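Local coordinates for protein tryptophanyl-tRNA synthetase (Thermus thermophilus, PDB 2EL7) that probably joins tryptophan to tRNA(Trp) at the expense of ATP, working as a homodimeric class I aminoacyl-tRNA synthetase, at residues 305-308 with 309-313; 101-104 with 105-109; 110-113 with 114-118. All coordinates share one frame; numbering follows the deposited sequence.

How the contacts relate
From the N terminus, contact 2 comes first (101-109), contact 3 follows at once (110-118), and contact 1 (305-313) lies far down the chain. Each is a local helical turn with, in contacts 2 and 3, its flanking residues, so none closes a long loop, and none nests in or crosses another. Contacts 2 and 3 are consecutive short helices, 103-107 and 110-115, with centres 12 Å apart; they meet where Thr-107 O lies 3.2 Å from Phe-112 CD2. Both lean on helix 124-139 and reach the second subunit. Contact 1, its centre 31 Å from contact 2 and 35 Å from contact 3, lies on helix 296-324, alongside residues at or near strands 4-8 and 80-83.

Contact 1. Residues 305-308 with 309-313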
ATOM      1  N   GLU A 305       7.888  16.867  15.635  1.00 26.63           N
ATOM      2  CA  GLU A 305       6.853  17.892  15.643  1.00 34.60           C
ATOM      3  C   GLU A 305       6.248  18.083  14.230  1.00 31.20           C
ATOM      4  O   GLU A 305       5.060  18.353  14.086  1.00 26.42           O
ATOM      5  CB  GLU A 305       7.455  19.216  16.165  1.00 42.34           C
ATOM      6  CG  GLU A 305       6.463  20.134  16.895  1.00 61.67           C
ATOM      7  CD  GLU A 305       6.124  19.638  18.309  1.00 71.29           C
ATOM      8  OE1 GLU A 305       5.037  20.000  18.828  1.00 74.76           O
ATOM      9  OE2 GLU A 305       6.944  18.891  18.904  1.00 73.07           O
ATOM     10  N   GLY A 306       7.076  17.952  13.199  1.00 21.85           N
ATOM     11  CA  GLY A 306       6.566  18.090  11.861  1.00 29.59           C
ATOM     12  C   GLY A 306       5.572  16.964  11.608  1.00 36.33           C
ATOM     13  O   GLY A 306       4.531  17.139  10.946  1.00 25.32           O
ATOM     14  N   ALA A 307       5.886  15.798  12.163  1.00 25.56           N
ATOM     15  CA  ALA A 307       5.034  14.640  11.991  1.00 29.35           C
ATOM     16  C   ALA A 307       3.697  14.762  12.729  1.00 33.15           C
ATOM     17  O   ALA A 307       2.653  14.367  12.184  1.00 36.08           O
ATOM     18  CB  ALA A 307       5.780  13.374  12.435  1.00 27.66           C
ATOM     19  N   LYS A 308       3.710  15.307  13.947  1.00 31.96           N
ATOM     20  CA  LYS A 308       2.466  15.448  14.722  1.00 33.39           C
ATOM     21  C   LYS A 308       1.486  16.263  13.917  1.00 31.12           C
ATOM     22  O   LYS A 308       0.334  15.881  13.728  1.00 28.78           O
ATOM     23  CB  LYS A 308       2.715  16.152  16.064  1.00 34.67           C
ATOM     24  CG  LYS A 308       3.732  15.448  16.922  1.00 42.52           C
ATOM     25  CD  LYS A 308       3.742  15.955  18.356  1.00 58.58           C
ATOM     26  CE  LYS A 308       4.875  15.264  19.131  1.00 58.43           C
ATOM     27  NZ  LYS A 308       4.936  15.661  20.560  1.00 60.52           N
ATOM     28  N   ARG A 309       1.994  17.389  13.438  1.00 25.75           N
ATOM     29  CA  ARG A 309       1.261  18.347  12.627  1.00 30.38           C
ATOM     30  C   ARG A 309       0.712  17.759  11.315  1.00 33.55           C
ATOM     31  O   ARG A 309      -0.451  17.977  10.977  1.00 35.60           O
ATOM     32  CB  ARG A 309       2.206  19.514  12.333  1.00 24.15           C
ATOM     33  CG  ARG A 309       1.572  20.704  11.702  1.00 33.80           C
ATOM     34  CD  ARG A 309       2.644  21.799  11.540  1.00 39.34           C
ATOM     35  NE  ARG A 309       3.278  22.187  12.800  1.00 33.04           N
ATOM     36  CZ  ARG A 309       4.596  22.319  12.988  1.00 37.11           C
ATOM     37  NH1 ARG A 309       5.060  22.684  14.175  1.00 43.39           N
ATOM     38  NH2 ARG A 309       5.451  22.080  12.009  1.00 34.38           N
ATOM     39  N   ALA A 310       1.546  17.018  10.578  1.00 26.89           N
ATOM     40  CA  ALA A 310       1.110  16.429   9.326  1.00 27.22           C
ATOM     41  C   ALA A 310       0.090  15.311   9.589  1.00 31.74           C
ATOM     42  O   ALA A 310      -0.905  15.181   8.871  1.00 34.05           O
ATOM     43  CB  ALA A 310       2.310  15.888   8.563  1.00 18.77           C
ATOM     44  N   ARG A 311       0.344  14.511  10.628  1.00 31.34           N
ATOM     45  CA  ARG A 311      -0.529  13.401  11.004  1.00 25.08           C
ATOM     46  C   ARG A 311      -1.921  13.848  11.474  1.00 25.57           C
ATOM     47  O   ARG A 311      -2.898  13.116  11.321  1.00 29.51           O
ATOM     48  CB  ARG A 311       0.142  12.559  12.097  1.00 23.09           C
ATOM     49  CG  ARG A 311      -0.692  11.353  12.558  1.00 34.58           C
ATOM     50  CD  ARG A 311       0.163  10.274  13.217  1.00 41.75           C
ATOM     51  NE  ARG A 311       1.001  10.843  14.271  1.00 41.65           N
ATOM     52  CZ  ARG A 311       2.334  10.896  14.235  1.00 48.89           C
ATOM     53  NH1 ARG A 311       3.006  10.394  13.196  1.00 20.74           N
ATOM     54  NH2 ARG A 311       2.991  11.508  15.223  1.00 36.36           N
ATOM     55  N   ALA A 312      -2.009  15.034  12.063  1.00 24.28           N
ATOM     56  CA  ALA A 312      -3.296  15.550  12.512  1.00 30.96           C
ATOM     57  C   ALA A 312      -4.155  15.690  11.248  1.00 27.87           C
ATOM     58  O   ALA A 312      -5.336  15.304  11.227  1.00 31.12           O
ATOM     59  CB  ALA A 312      -3.117  16.926  13.224  1.00 17.52           C
ATOM     60  N   VAL A 313      -3.554  16.234  10.192  1.00 21.20           N
ATOM     61  CA  VAL A 313      -4.254  16.379   8.916  1.00 24.26           C
ATOM     62  C   VAL A 313      -4.530  15.007   8.275  1.00 26.65           C
ATOM     63  O   VAL A 313      -5.660  14.733   7.866  1.00 30.70           O
ATOM     64  CB  VAL A 313      -3.432  17.239   7.921  1.00 24.60           C
ATOM     65  CG1 VAL A 313      -4.028  17.176   6.541  1.00 16.51           C
ATOM     66  CG2 VAL A 313      -3.392  18.682   8.400  1.00 29.70           C
TER
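Ala-307 and Arg-311 form the shortest backbone bond of this helical turn, Arg-311 N giving its hydrogen to Ala-307 O at 2.8 Å. Both segments belong to the long alpha-helix 296-324, and the i to i+4 ladder continues toward the N terminus by Ala-310 N to Gly-306 O at 3.0 Å and Arg-309 N to Glu-305 O, longer at 3.3 Å but almost straight at 172°, and toward the C terminus by Ala-312 N to Lys-308 O, 3.0 Å. The tight flank is made of small residues. Gly-306, Ala-307 and Ala-310 are buried, and Ala-310 CB sits 3.5 Å from Gly-306 O. Two arginines then fold back along the helix they spring from. Arg-309 holds CG opposite its own backbone N and bends at chi3 (-58°), which brings the flat guanidinium face over Glu-305 O, with CZ 4.1 Å from that oxygen. Arg-311 bends the other way at chi3 (52°) and lays its guanidinium over Ala-307 O, CZ being 4.0 Å from it. Glu-305 meets Arg-309 more loosely: CG comes 4.0 Å from NH1, yet the carboxylate turns aside and forms no salt bridge with it. The polar end of Arg-309 is instead tied by NH2 to Thr-80 OG1, at the start of strand 80-83, with Arg-35 close by as a like charge. On the solvent side Lys-308 stretches out almost straight beyond CG, and Ala-312 is likewise exposed. Ala-310 packs on Tyr-140, just past helix 124-139, Arg-311 on Val-87 and Val-313 on Arg-3, just ahead of strand 4-8.

Contact 2. Residues 101-104 with 105-109; sequences TPLG and DLTRM
Gly-104 O is gripped by two donors from the next turn, Thr-107 OG1 at 3.0 Å and Arg-108 N at 3.1 Å, both arriving from the same face of its carbonyl plane. The motif is the short helix 103-107 of the class I catalytic domain, entered through an extended Thr-Pro pair. Leu-103 O is likewise shared, by Leu-106 N and, more nearly in line, Thr-107 N (N-H...O 167°). Thr-107 has OG1 between its backbone N and carbonyl carbon (chi1 60°), which turns the hydroxyl back to Gly-104 and sends CG2 against Leu-103 CD2, 3.6 Å away. Without OG1 and CG2, as with an alanine here, Gly-104 O would probably keep Arg-108 N but lose its hydroxyl partner, and a gap would open at Leu-103 CD2. The Arg-108 guanidinium curls back with one face over Gly-104 O, where the glycine has no CB to block it; at its edge, in plane, NH2 makes a long salt bridge of 3.6 Å to Asp-105 OD2. Thr-101 CG2 packs on Leu-106 CG at 3.8 Å, while Thr-101 OG1 bonds Phe-97 O. Leu-106 also presses on helix 124-139, and Thr-101 O accepts from Ser-124 OG of the second subunit. On the entry side the Pro-102 ring lies against the Asp-105 carboxylate, with its CG 3.6 Å from OD1.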
ATOM      1  N   THR A 101      -6.936   3.215 -10.158  1.00 17.93           N
ATOM      2  CA  THR A 101      -5.965   3.562 -11.196  1.00 19.38           C
ATOM      3  C   THR A 101      -5.847   2.520 -12.309  1.00 25.86           C
ATOM      4  O   THR A 101      -5.508   1.362 -12.068  1.00 30.52           O
ATOM      5  CB  THR A 101      -4.554   3.791 -10.586  1.00 23.82           C
ATOM      6  OG1 THR A 101      -4.647   4.765  -9.540  1.00 26.89           O
ATOM      7  CG2 THR A 101      -3.562   4.321 -11.647  1.00 19.14           C
ATOM      8  N   PRO A 102      -6.138   2.920 -13.556  1.00 34.72           N
ATOM      9  CA  PRO A 102      -6.043   1.993 -14.697  1.00 26.28           C
ATOM     10  C   PRO A 102      -4.581   1.546 -14.847  1.00 29.48           C
ATOM     11  O   PRO A 102      -3.672   2.381 -14.841  1.00 30.58           O
ATOM     12  CB  PRO A 102      -6.482   2.849 -15.889  1.00 15.71           C
ATOM     13  CG  PRO A 102      -7.361   3.904 -15.272  1.00 28.43           C
ATOM     14  CD  PRO A 102      -6.640   4.244 -13.979  1.00 27.20           C
ATOM     15  N   LEU A 103      -4.359   0.244 -14.993  1.00 25.99           N
ATOM     16  CA  LEU A 103      -3.011  -0.291 -15.136  1.00 24.53           C
ATOM     17  C   LEU A 103      -2.223   0.406 -16.248  1.00 26.28           C
ATOM     18  O   LEU A 103      -1.054   0.783 -16.055  1.00 26.25           O
ATOM     19  CB  LEU A 103      -3.083  -1.785 -15.443  1.00 27.15           C
ATOM     20  CG  LEU A 103      -2.068  -2.729 -14.801  1.00 33.14           C
ATOM     21  CD1 LEU A 103      -1.908  -3.935 -15.685  1.00 22.53           C
ATOM     22  CD2 LEU A 103      -0.745  -2.064 -14.601  1.00 27.90           C
ATOM     23  N   GLY A 104      -2.872   0.553 -17.411  1.00 26.39           N
ATOM     24  CA  GLY A 104      -2.266   1.183 -18.575  1.00 14.81           C
ATOM     25  C   GLY A 104      -1.633   2.537 -18.303  1.00 22.88           C
ATOM     26  O   GLY A 104      -0.545   2.818 -18.792  1.00 24.42           O
ATOM     27  N   ASP A 105      -2.302   3.392 -17.543  1.00 20.32           N
ATOM     28  CA  ASP A 105      -1.727   4.694 -17.222  1.00 31.33           C
ATOM     29  C   ASP A 105      -0.409   4.564 -16.449  1.00 37.34           C
ATOM     30  O   ASP A 105       0.464   5.432 -16.557  1.00 41.97           O
ATOM     31  CB  ASP A 105      -2.705   5.533 -16.393  1.00 30.65           C
ATOM     32  CG  ASP A 105      -3.968   5.886 -17.165  1.00 42.65           C
ATOM     33  OD1 ASP A 105      -4.977   6.230 -16.503  1.00 37.29           O
ATOM     34  OD2 ASP A 105      -3.942   5.821 -18.425  1.00 31.39           O
ATOM     35  N   LEU A 106      -0.259   3.497 -15.661  1.00 33.44           N
ATOM     36  CA  LEU A 106       0.983   3.317 -14.914  1.00 27.01           C
ATOM     37  C   LEU A 106       2.064   2.729 -15.802  1.00 23.23           C
ATOM     38  O   LEU A 106       3.191   3.218 -15.820  1.00 26.01           O
ATOM     39  CB  LEU A 106       0.765   2.427 -13.692  1.00 22.29           C
ATOM     40  CG  LEU A 106      -0.106   3.061 -12.615  1.00 22.26           C
ATOM     41  CD1 LEU A 106      -0.459   2.044 -11.571  1.00 26.12           C
ATOM     42  CD2 LEU A 106       0.623   4.227 -12.017  1.00 19.55           C
ATOM     43  N   THR A 107       1.726   1.692 -16.554  1.00 21.26           N
ATOM     44  CA  THR A 107       2.715   1.080 -17.428  1.00 22.11           C
ATOM     45  C   THR A 107       3.282   2.084 -18.445  1.00 27.87           C
ATOM     46  O   THR A 107       4.410   1.925 -18.921  1.00 32.87           O
ATOM     47  CB  THR A 107       2.121  -0.168 -18.132  1.00 22.64           C
ATOM     48  OG1 THR A 107       0.988   0.203 -18.919  1.00 47.56           O
ATOM     49  CG2 THR A 107       1.638  -1.170 -17.097  1.00 16.78           C
ATOM     50  N   ARG A 108       2.538   3.151 -18.734  1.00 25.09           N
ATOM     51  CA  ARG A 108       3.009   4.159 -19.679  1.00 27.03           C
ATOM     52  C   ARG A 108       3.701   5.363 -19.062  1.00 31.57           C
ATOM     53  O   ARG A 108       4.073   6.288 -19.789  1.00 32.01           O
ATOM     54  CB  ARG A 108       1.861   4.669 -20.548  1.00 20.38           C
ATOM     55  CG  ARG A 108       1.289   3.625 -21.434  1.00 25.13           C
ATOM     56  CD  ARG A 108       0.151   4.153 -22.259  1.00 32.67           C
ATOM     57  NE  ARG A 108      -0.785   3.061 -22.427  1.00 42.03           N
ATOM     58  CZ  ARG A 108      -1.940   2.980 -21.793  1.00 40.57           C
ATOM     59  NH1 ARG A 108      -2.733   1.933 -21.983  1.00 51.92           N
ATOM     60  NH2 ARG A 108      -2.321   3.969 -21.000  1.00 51.65           N
ATOM     61  N   MET A 109       3.847   5.391 -17.740  1.00 31.65           N
ATOM     62  CA  MET A 109       4.532   6.522 -17.119  1.00 31.86           C
ATOM     63  C   MET A 109       5.957   6.433 -17.628  1.00 34.09           C
ATOM     64  O   MET A 109       6.546   5.348 -17.669  1.00 30.17           O
ATOM     65  CB  MET A 109       4.528   6.422 -15.596  1.00 29.36           C
ATOM     66  CG  MET A 109       3.128   6.465 -14.976  1.00 41.10           C
ATOM     67  SD  MET A 109       2.365   8.087 -14.917  1.00 37.31           S
ATOM     68  CE  MET A 109       3.482   8.942 -13.721  1.00 26.56           C
TER

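Contact 3. Residues 110-113 with 114-118; sequences TQFK and DKASK
Thr-110, Gln-111 and Phe-112 accept, in order, from Asp-114, Lys-115 and Ala-116, three i to i+4 bonds that make the short helix 110-115. The last is the shortest, Ala-116 N lying 2.8 Å from Phe-112 O. A type I beta turn runs from Lys-115 to Lys-118, with Lys-118 N bonded to Lys-115 O at 3.1 Å. Phe-112 and Ala-116 make a CH-pi contact: the methyl CB stands over one face of the ring, shifted toward the rim, 4.2 Å from the centroid and 17° off the normal. Phe-112 CG is anti to the backbone N (chi1 166°), which tilts the ring toward the C-terminal end, to Ala-116. On the exposed flank Lys-113 bends at chi2 and chi3 and crosses its neighbour at a slant, and its NZ forms a salt bridge with Asp-114 OD1 at 3.1 Å. Asp-114 OD2 touches the Thr-110 methyl CG2 at 3.6 Å, the two side chains running side by side. Lys-115 NZ makes a salt bridge with Glu-120 OE1. In this surface turn of the class I synthetase domain the Gln-111 side chain lies about 7 Å from that of Asp-150, predicted to bind ATP. Thr-110 N is bonded to Gln-153 OE1 of helix 153-169. Phe-112 packs on Leu-127 of helix 124-139 and Val-122 of its own chain, and on Leu-103 of the second subunit, while Lys-115 rests against Leu-126 of helix 124-139.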
ATOM      1  N   THR A 110       6.495   7.577 -18.029  1.00 26.18           N
ATOM      2  CA  THR A 110       7.828   7.646 -18.557  1.00 27.26           C
ATOM      3  C   THR A 110       8.895   6.994 -17.693  1.00 29.34           C
ATOM      4  O   THR A 110       9.748   6.286 -18.214  1.00 35.28           O
ATOM      5  CB  THR A 110       8.242   9.092 -18.788  1.00 30.35           C
ATOM      6  OG1 THR A 110       7.258   9.736 -19.589  1.00 29.77           O
ATOM      7  CG2 THR A 110       9.587   9.159 -19.501  1.00 27.92           C
ATOM      8  N   GLN A 111       8.860   7.220 -16.384  1.00 34.16           N
ATOM      9  CA  GLN A 111       9.902   6.660 -15.535  1.00 34.45           C
ATOM     10  C   GLN A 111       9.891   5.159 -15.538  1.00 31.50           C
ATOM     11  O   GLN A 111      10.919   4.533 -15.782  1.00 37.14           O
ATOM     12  CB  GLN A 111       9.817   7.206 -14.100  1.00 36.77           C
ATOM     13  CG  GLN A 111      10.387   8.615 -13.979  1.00 50.96           C
ATOM     14  CD  GLN A 111      11.027   8.900 -12.611  1.00 66.54           C
ATOM     15  OE1 GLN A 111      11.762   8.066 -12.059  1.00 77.38           O
ATOM     16  NE2 GLN A 111      10.773  10.087 -12.076  1.00 52.12           N
ATOM     17  N   PHE A 112       8.731   4.573 -15.276  1.00 33.96           N
ATOM     18  CA  PHE A 112       8.614   3.121 -15.273  1.00 29.27           C
ATOM     19  C   PHE A 112       9.050   2.519 -16.607  1.00 32.98           C
ATOM     20  O   PHE A 112       9.783   1.532 -16.639  1.00 39.92           O
ATOM     21  CB  PHE A 112       7.173   2.693 -15.001  1.00 21.52           C
ATOM     22  CG  PHE A 112       6.914   1.248 -15.317  1.00 24.32           C
ATOM     23  CD1 PHE A 112       7.327   0.242 -14.438  1.00 22.33           C
ATOM     24  CD2 PHE A 112       6.280   0.890 -16.496  1.00 16.53           C
ATOM     25  CE1 PHE A 112       7.106  -1.092 -14.733  1.00 26.04           C
ATOM     26  CE2 PHE A 112       6.049  -0.461 -16.811  1.00 26.06           C
ATOM     27  CZ  PHE A 112       6.461  -1.452 -15.930  1.00 28.49           C
ATOM     28  N   LYS A 113       8.590   3.129 -17.696  1.00 32.91           N
ATOM     29  CA  LYS A 113       8.870   2.677 -19.051  1.00 27.87           C
ATOM     30  C   LYS A 113      10.350   2.628 -19.404  1.00 29.99           C
ATOM     31  O   LYS A 113      10.813   1.671 -20.021  1.00 30.89           O
ATOM     32  CB  LYS A 113       8.136   3.578 -20.046  1.00 32.69           C
ATOM     33  CG  LYS A 113       8.287   3.151 -21.498  1.00 40.39           C
ATOM     34  CD  LYS A 113       8.415   4.354 -22.392  1.00 38.59           C
ATOM     35  CE  LYS A 113       9.821   4.872 -22.408  1.00 38.08           C
ATOM     36  NZ  LYS A 113       9.955   6.186 -23.090  1.00 28.27           N
ATOM     37  N   ASP A 114      11.088   3.669 -19.033  1.00 35.74           N
ATOM     38  CA  ASP A 114      12.520   3.717 -19.323  1.00 44.57           C
ATOM     39  C   ASP A 114      13.298   2.663 -18.550  1.00 51.26           C
ATOM     40  O   ASP A 114      14.255   2.093 -19.068  1.00 64.83           O
ATOM     41  CB  ASP A 114      13.113   5.089 -18.996  1.00 36.69           C
ATOM     42  CG  ASP A 114      12.697   6.168 -19.991  1.00 49.83           C
ATOM     43  OD1 ASP A 114      12.389   5.833 -21.152  1.00 45.32           O
ATOM     44  OD2 ASP A 114      12.704   7.363 -19.622  1.00 49.03           O
ATOM     45  N   LYS A 115      12.907   2.405 -17.306  1.00 54.97           N
ATOM     46  CA  LYS A 115      13.609   1.412 -16.507  1.00 55.87           C
ATOM     47  C   LYS A 115      13.223   0.040 -17.026  1.00 50.26           C
ATOM     48  O   LYS A 115      14.048  -0.872 -17.090  1.00 61.23           O
ATOM     49  CB  LYS A 115      13.249   1.563 -15.020  1.00 50.24           C
ATOM     50  CG  LYS A 115      12.776   0.276 -14.330  1.00 55.06           C
ATOM     51  CD  LYS A 115      13.916  -0.694 -14.002  1.00 51.13           C
ATOM     52  CE  LYS A 115      14.858  -0.082 -12.982  1.00 55.73           C
ATOM     53  NZ  LYS A 115      15.969  -1.002 -12.664  1.00 47.79           N
ATOM     54  N   ALA A 116      11.966  -0.098 -17.413  1.00 52.94           N
ATOM     55  CA  ALA A 116      11.470  -1.371 -17.925  1.00 55.06           C
ATOM     56  C   ALA A 116      12.118  -1.733 -19.260  1.00 54.36           C
ATOM     57  O   ALA A 116      11.967  -2.852 -19.745  1.00 53.59           O
ATOM     58  CB  ALA A 116       9.941  -1.323 -18.075  1.00 48.04           C
ATOM     59  N   SER A 117      12.852  -0.795 -19.848  1.00 51.28           N
ATOM     60  CA  SER A 117      13.488  -1.065 -21.129  1.00 57.54           C
ATOM     61  C   SER A 117      14.927  -1.517 -20.961  1.00 58.84           C
ATOM     62  O   SER A 117      15.702  -1.521 -21.917  1.00 57.83           O
ATOM     63  CB  SER A 117      13.429   0.171 -22.041  1.00 58.07           C
ATOM     64  OG  SER A 117      14.084   1.284 -21.461  1.00 57.36           O
ATOM     65  N   LYS A 118      15.284  -1.899 -19.742  1.00 58.05           N
ATOM     66  CA  LYS A 118      16.638  -2.367 -19.470  1.00 61.05           C
ATOM     67  C   LYS A 118      16.514  -3.767 -18.899  1.00 59.56           C
ATOM     68  O   LYS A 118      15.472  -4.098 -18.331  1.00 62.85           O
ATOM     69  CB  LYS A 118      17.314  -1.449 -18.454  1.00 65.89           C
ATOM     70  CG  LYS A 118      17.275   0.032 -18.810  1.00 62.64           C
ATOM     71  CD  LYS A 118      18.000   0.817 -17.743  1.00 64.40           C
ATOM     72  CE  LYS A 118      18.046   2.302 -18.035  1.00 69.11           C
ATOM     73  NZ  LYS A 118      18.969   2.963 -17.062  1.00 71.46           N
TER